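Local coordinates for protein microbial serine proteinases; subtilisin (Bacillus subtilis, PDB 2GKO) that hydrolyses peptide bonds as a cold-adapted, calcium-loaded serine endopeptidase of the subtilisin family, at residues P42-N47 with S78-G83. Numbering follows the deposited sequence.
Sequences PDLSNN and SALANG
Asn47 reaches across to segment 78-83, where its ND2 donates to Leu80 O at 2.9 Å; that oxygen lies in the plane of the Asn47 amide, and the N-H...O angle is bent to 131°. The same nitrogen also donates to Pro94 O, and an alanine here would probably leave both carbonyls without this donor and a bridging water without one of its two amide partners. Asp43 O makes the second direct bond, accepting from Asn82 N (2.9 Å) in its carbonyl plane while Ala81 CA presses a C-H against it at 3.2 Å. The tight part of the contact is apolar: Leu44 and Leu80 cross at about a right angle, Leu44 CD2 meeting Leu80 CD1 at 3.8 Å, and the same CD2 also meets Ala81 CA. In this subtilase fold the contact ties the loop between strands 29-34 and 48-53 to segment 78-83, which continues from helix 71-80, whose first residue, His71, lines the pocket of the bound phenylmethanesulfonic acid. Toward solvent the fit is looser and runs through water. With chi1 at 64°, Asn82 CG comes within 3.5 Å of Asp43 O. Asn82 OD1 accepts from Gly84 N; its ND2 donates to one water at 2.8 Å, which also binds Pro42 O and Asn46 N. A second water, held by Asn47 OD1 at 2.8 Å, takes a longer bond from Asn82 ND2, joining two amides whose planes stand 62° apart.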
# COMPACT_ATOMS: atom_id res chain seq x y z
N PRO A 42 -3.86 -1.68 19.97
CA PRO A 42 -2.57 -1.80 20.66
C PRO A 42 -1.35 -1.95 19.77
O PRO A 42 -0.27 -1.59 20.17
CB PRO A 42 -2.73 -3.08 21.51
CG PRO A 42 -4.04 -3.61 21.26
CD PRO A 42 -4.85 -2.66 20.43
N ASP A 43 -1.53 -2.49 18.57
CA ASP A 43 -0.42 -2.68 17.66
C ASP A 43 -0.23 -1.51 16.70
O ASP A 43 0.67 -1.55 15.88
CB ASP A 43 -0.61 -3.94 16.82
CG ASP A 43 -0.79 -5.18 17.66
OD1 ASP A 43 -0.40 -5.19 18.85
OD2 ASP A 43 -1.33 -6.18 17.18
N LEU A 44 -1.04 -0.47 16.84
CA LEU A 44 -0.93 0.74 15.99
C LEU A 44 -0.76 2.04 16.74
O LEU A 44 -0.17 2.97 16.23
CB LEU A 44 -2.16 0.89 15.09
CG LEU A 44 -2.44 -0.25 14.11
CD1 LEU A 44 -3.77 -0.04 13.41
CD2 LEU A 44 -1.32 -0.33 13.10
N SER A 45 -1.25 2.09 17.98
CA SER A 45 -1.42 3.34 18.71
C SER A 45 -0.14 4.15 18.83
O SER A 45 -0.13 5.37 18.72
CB SER A 45 -1.95 3.03 20.11
OG SER A 45 -2.10 4.24 20.85
N ASN A 46 0.96 3.46 19.08
CA ASN A 46 2.22 4.13 19.29
C ASN A 46 2.80 4.76 18.03
O ASN A 46 3.73 5.57 18.11
CB ASN A 46 3.23 3.16 19.87
CG ASN A 46 3.66 3.55 21.28
OD1 ASN A 46 2.84 3.80 22.17
ND2 ASN A 46 4.96 3.59 21.47
N ASN A 47 2.31 4.35 16.86
CA ASN A 47 2.73 4.93 15.59
C ASN A 47 1.79 6.02 15.08
O ASN A 47 2.09 6.66 14.08
CB ASN A 47 2.94 3.86 14.52
CG ASN A 47 4.24 3.12 14.71
OD1 ASN A 47 5.19 3.67 15.28
ND2 ASN A 47 4.32 1.89 14.22
N SER A 78 -0.68 -3.86 8.06
CA SER A 78 0.27 -4.52 7.19
C SER A 78 1.45 -3.61 6.95
O SER A 78 2.60 -4.05 6.83
CB SER A 78 -0.36 -4.96 5.86
OG SER A 78 -1.38 -5.94 6.07
N ALA A 79 1.18 -2.30 6.86
CA ALA A 79 2.23 -1.33 6.60
C ALA A 79 3.16 -1.11 7.81
O ALA A 79 4.38 -0.99 7.63
CB ALA A 79 1.61 0.01 6.18
N LEU A 80 2.59 -1.01 9.00
CA LEU A 80 3.36 -0.49 10.14
C LEU A 80 2.96 -0.92 11.56
O LEU A 80 3.35 -0.27 12.53
CB LEU A 80 3.47 1.06 10.04
CG LEU A 80 2.19 1.89 9.89
CD1 LEU A 80 1.20 1.72 11.04
CD2 LEU A 80 2.59 3.36 9.77
N ALA A 81 2.20 -2.01 11.70
CA ALA A 81 1.90 -2.54 13.04
C ALA A 81 3.25 -2.81 13.76
O ALA A 81 4.22 -3.17 13.12
CB ALA A 81 1.09 -3.81 12.96
N ASN A 82 3.28 -2.60 15.06
CA ASN A 82 4.56 -2.57 15.78
C ASN A 82 4.69 -3.66 16.83
O ASN A 82 5.60 -3.60 17.65
CB ASN A 82 4.76 -1.20 16.44
CG ASN A 82 3.74 -0.92 17.51
OD1 ASN A 82 3.00 -1.79 17.93
ND2 ASN A 82 3.61 0.37 17.91
N GLY A 83 3.79 -4.63 16.80
CA GLY A 83 3.79 -5.74 17.74
C GLY A 83 3.25 -5.42 19.12
O GLY A 83 3.25 -6.29 19.99
O HOH W 1 1.31 0.52 19.55
O HOH W 2 5.96 2.49 17.69